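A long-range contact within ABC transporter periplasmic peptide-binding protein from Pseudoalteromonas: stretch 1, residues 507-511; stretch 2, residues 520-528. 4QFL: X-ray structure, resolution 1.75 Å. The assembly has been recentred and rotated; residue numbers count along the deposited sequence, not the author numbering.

Stretch 1, residues 507-511: MRFQA
Stretch 2 (520-528) TLGPFGAIS

A strand that runs on beyond the stretch meets an irregular loop here, and one arginine carries most of the contact. Stretch 2 has no regular secondary structure, but its ends are tied together: Ser528 N donates to Thr520 O at 3.2 Å, and Thr520 N returns a weak bond to Ser528 O at 3.4 Å. Between these paired ends, the carbonyls of Gly522 and Gly525 accept hydrogen bonds from the Arg508 guanidinium.

Met507, at phi/psi -89/148 with an m,m,m side chain, touches nothing across the contact. Arg508 (-90/113) sets the register, its CA lying 7.6 Å from Leu521 CA. Its CA-to-CB bond points toward the loop, and a t,t,t chain with chi4 at 165° reaches out almost fully extended. NH1 donates to Gly522 O at 2.8 Å and to Gly525 O at 3.1 Å; NH2 donates to that same Gly525 O at 3.0 Å, so one carbonyl is forked between both terminal nitrogens. These acceptors lie near the guanidinium plane, where the N-H bonds point. Leu521 O sits over one face, and although Arg508 NH1 is 2.9 Å away, the angle is too poor for a hydrogen bond.

Both glycines suit their backbones: Gly522 at 91/164, where a CB would jam against the preceding carbonyl and crowd Pro523 CD, and Gly525 at 79/173, where positive phi favours glycine.

The CA-to-CB bond of Phe509 (-109/149, chi1 m) points away, in keeping with the alternation of a strand. The CA-to-CB bond of Gln510 (-150/135) points toward the loop again; chi1 and chi2 are both t and chi3 is 85°. Its CB packs 3.8 Å from CD2 of Leu521, an m,t leucine, while Gln510 NE2 lies 3.8 Å from Ile527 CD1 and is buried without a polar partner. Ile527 (-63/147) has chi1 at -87° and chi2 off-rotamer at 140°; its CG1 also comes within 3.8 Å of Arg508 NH2. Ala511 (-102/145) continues the strand out of reach.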

ATOM      1  N   MET A 507     -12.720   8.159  -2.129  1.00 20.29           N
ATOM      2  CA  MET A 507     -12.514   8.283  -3.575  1.00 20.08           C
ATOM      3  C   MET A 507     -11.049   8.624  -3.818  1.00 17.51           C
ATOM      4  O   MET A 507     -10.409   9.278  -2.990  1.00 16.50           O
ATOM      5  CB  MET A 507     -13.406   9.383  -4.169  1.00 21.78           C
ATOM      6  CG  MET A 507     -14.892   9.062  -4.159  1.00 22.28           C
ATOM      7  SD  MET A 507     -15.251   7.686  -5.252  1.00 28.56           S
ATOM      8  CE  MET A 507     -14.627   8.347  -6.777  1.00 24.06           C
ATOM      9  N   ARG A 508     -10.512   8.164  -4.941  1.00 17.99           N
ATOM     10  CA  ARG A 508      -9.139   8.478  -5.301  1.00 16.83           C
ATOM     11  C   ARG A 508      -9.082   9.762  -6.137  1.00 19.39           C
ATOM     12  O   ARG A 508      -9.570   9.788  -7.259  1.00 20.47           O
ATOM     13  CB  ARG A 508      -8.532   7.305  -6.065  1.00 16.96           C
ATOM     14  CG  ARG A 508      -7.043   7.406  -6.264  1.00 17.96           C
ATOM     15  CD  ARG A 508      -6.475   6.160  -6.914  1.00 18.77           C
ATOM     16  NE  ARG A 508      -5.028   6.126  -6.757  1.00 20.01           N
ATOM     17  CZ  ARG A 508      -4.287   5.047  -6.956  1.00 18.21           C
ATOM     18  NH1 ARG A 508      -4.862   3.919  -7.345  1.00 21.39           N
ATOM     19  NH2 ARG A 508      -2.978   5.096  -6.769  1.00 16.27           N
ATOM     20  N   PHE A 509      -8.500  10.825  -5.587  1.00 16.62           N
ATOM     21  CA  PHE A 509      -8.393  12.104  -6.296  1.00 18.50           C
ATOM     22  C   PHE A 509      -6.958  12.423  -6.726  1.00 17.53           C
ATOM     23  O   PHE A 509      -6.003  12.066  -6.049  1.00 18.01           O
ATOM     24  CB  PHE A 509      -8.844  13.273  -5.414  1.00 18.91           C
ATOM     25  CG  PHE A 509     -10.312  13.302  -5.110  1.00 19.30           C
ATOM     26  CD1 PHE A 509     -11.206  13.882  -5.999  1.00 16.68           C
ATOM     27  CD2 PHE A 509     -10.790  12.801  -3.905  1.00 18.96           C
ATOM     28  CE1 PHE A 509     -12.552  13.930  -5.709  1.00 19.77           C
ATOM     29  CE2 PHE A 509     -12.139  12.842  -3.605  1.00 20.84           C
ATOM     30  CZ  PHE A 509     -13.024  13.408  -4.511  1.00 21.32           C
ATOM     31  N   GLN A 510      -6.817  13.126  -7.843  1.00 18.14           N
ATOM     32  CA  GLN A 510      -5.546  13.730  -8.208  1.00 19.13           C
ATOM     33  C   GLN A 510      -5.738  15.003  -9.017  1.00 19.10           C
ATOM     34  O   GLN A 510      -6.546  15.042  -9.944  1.00 20.12           O
ATOM     35  CB  GLN A 510      -4.678  12.770  -9.002  1.00 19.28           C
ATOM     36  CG  GLN A 510      -3.350  13.378  -9.412  1.00 18.78           C
ATOM     37  CD  GLN A 510      -2.466  12.365 -10.077  1.00 19.02           C
ATOM     38  OE1 GLN A 510      -2.573  12.130 -11.277  1.00 23.81           O
ATOM     39  NE2 GLN A 510      -1.601  11.729  -9.294  1.00 20.01           N
ATOM     40  N   ALA A 511      -4.992  16.044  -8.665  1.00 17.66           N
ATOM     41  CA  ALA A 511      -5.068  17.289  -9.408  1.00 19.53           C
ATOM     42  C   ALA A 511      -3.879  17.429 -10.338  1.00 18.80           C
ATOM     43  O   ALA A 511      -2.774  17.015 -10.017  1.00 17.43           O
ATOM     44  CB  ALA A 511      -5.145  18.478  -8.467  1.00 19.54           C
ATOM     45  N   THR A 520      -2.187   7.555 -14.896  1.00 29.93           N
ATOM     46  CA  THR A 520      -3.077   6.493 -14.417  1.00 29.11           C
ATOM     47  C   THR A 520      -3.154   6.348 -12.886  1.00 28.47           C
ATOM     48  O   THR A 520      -2.155   6.098 -12.209  1.00 25.21           O
ATOM     49  CB  THR A 520      -2.741   5.119 -15.043  1.00 31.19           C
ATOM     50  OG1 THR A 520      -1.382   4.769 -14.758  1.00 33.13           O
ATOM     51  CG2 THR A 520      -2.947   5.146 -16.553  1.00 33.40           C
ATOM     52  N   LEU A 521      -4.363   6.502 -12.365  1.00 30.69           N
ATOM     53  CA  LEU A 521      -4.665   6.244 -10.958  1.00 29.23           C
ATOM     54  C   LEU A 521      -5.084   4.792 -10.671  1.00 28.40           C
ATOM     55  O   LEU A 521      -4.293   3.997 -10.153  1.00 29.76           O
ATOM     56  CB  LEU A 521      -5.821   7.137 -10.484  1.00 29.87           C
ATOM     57  CG  LEU A 521      -5.660   8.657 -10.519  1.00 26.02           C
ATOM     58  CD1 LEU A 521      -6.875   9.350  -9.921  1.00 22.81           C
ATOM     59  CD2 LEU A 521      -4.407   9.052  -9.787  1.00 26.04           C
ATOM     60  N   GLY A 522      -6.335   4.469 -11.002  1.00 23.04           N
ATOM     61  CA  GLY A 522      -6.853   3.115 -10.882  1.00 24.04           C
ATOM     62  C   GLY A 522      -7.522   2.713  -9.575  1.00 21.02           C
ATOM     63  O   GLY A 522      -7.353   3.385  -8.564  1.00 19.42           O
ATOM     64  N   PRO A 523      -8.282   1.601  -9.595  1.00 18.66           N
ATOM     65  CA  PRO A 523      -9.025   1.099  -8.432  1.00 17.24           C
ATOM     66  C   PRO A 523      -8.124   0.314  -7.465  1.00 15.73           C
ATOM     67  O   PRO A 523      -8.554  -0.110  -6.390  1.00 16.11           O
ATOM     68  CB  PRO A 523     -10.075   0.187  -9.068  1.00 17.74           C
ATOM     69  CG  PRO A 523      -9.407  -0.334 -10.292  1.00 19.50           C
ATOM     70  CD  PRO A 523      -8.511   0.773 -10.793  1.00 19.80           C
ATOM     71  N   PHE A 524      -6.864   0.145  -7.850  1.00 18.15           N
ATOM     72  CA  PHE A 524      -5.865  -0.452  -6.961  1.00 16.89           C
ATOM     73  C   PHE A 524      -4.449  -0.092  -7.405  1.00 16.34           C
ATOM     74  O   PHE A 524      -4.246   0.391  -8.518  1.00 17.25           O
ATOM     75  CB  PHE A 524      -6.037  -1.977  -6.883  1.00 18.11           C
ATOM     76  CG  PHE A 524      -5.994  -2.676  -8.227  1.00 17.09           C
ATOM     77  CD1 PHE A 524      -4.789  -2.996  -8.820  1.00 17.31           C
ATOM     78  CD2 PHE A 524      -7.167  -3.044  -8.869  1.00 16.54           C
ATOM     79  CE1 PHE A 524      -4.752  -3.642 -10.041  1.00 18.97           C
ATOM     80  CE2 PHE A 524      -7.137  -3.692 -10.082  1.00 17.73           C
ATOM     81  CZ  PHE A 524      -5.934  -3.994 -10.672  1.00 19.13           C
ATOM     82  N   GLY A 525      -3.477  -0.315  -6.527  1.00 16.15           N
ATOM     83  CA  GLY A 525      -2.087  -0.169  -6.900  1.00 17.13           C
ATOM     84  C   GLY A 525      -1.591   1.258  -6.930  1.00 19.96           C
ATOM     85  O   GLY A 525      -2.357   2.207  -6.779  1.00 19.35           O
ATOM     86  N   ALA A 526      -0.288   1.402  -7.133  1.00 19.75           N
ATOM     87  CA  ALA A 526       0.362   2.705  -7.121  1.00 21.00           C
ATOM     88  C   ALA A 526       0.098   3.519  -8.380  1.00 20.37           C
ATOM     89  O   ALA A 526      -0.280   2.988  -9.419  1.00 18.82           O
ATOM     90  CB  ALA A 526       1.849   2.534  -6.922  1.00 20.39           C
ATOM     91  N   ILE A 527       0.301   4.826  -8.257  1.00 21.39           N
ATOM     92  CA  ILE A 527       0.219   5.758  -9.370  1.00 20.33           C
ATOM     93  C   ILE A 527       1.291   5.421 -10.407  1.00 21.34           C
ATOM     94  O   ILE A 527       2.362   4.940 -10.050  1.00 18.83           O
ATOM     95  CB  ILE A 527       0.422   7.201  -8.855  1.00 19.89           C
ATOM     96  CG1 ILE A 527      -0.914   7.800  -8.406  1.00 26.09           C
ATOM     97  CG2 ILE A 527       1.080   8.060  -9.902  1.00 22.37           C
ATOM     98  CD1 ILE A 527      -0.831   8.646  -7.130  1.00 26.17           C
ATOM     99  N   SER A 528       1.001   5.655 -11.688  1.00 21.22           N
ATOM    100  CA  SER A 528       2.016   5.478 -12.730  1.00 19.17           C
ATOM    101  C   SER A 528       2.102   6.678 -13.647  1.00 20.33           C
ATOM    102  O   SER A 528       1.083   7.186 -14.113  1.00 20.19           O
ATOM    103  CB  SER A 528       1.763   4.219 -13.557  1.00 20.41           C
ATOM    104  OG  SER A 528       2.655   4.147 -14.658  1.00 19.78           O
TER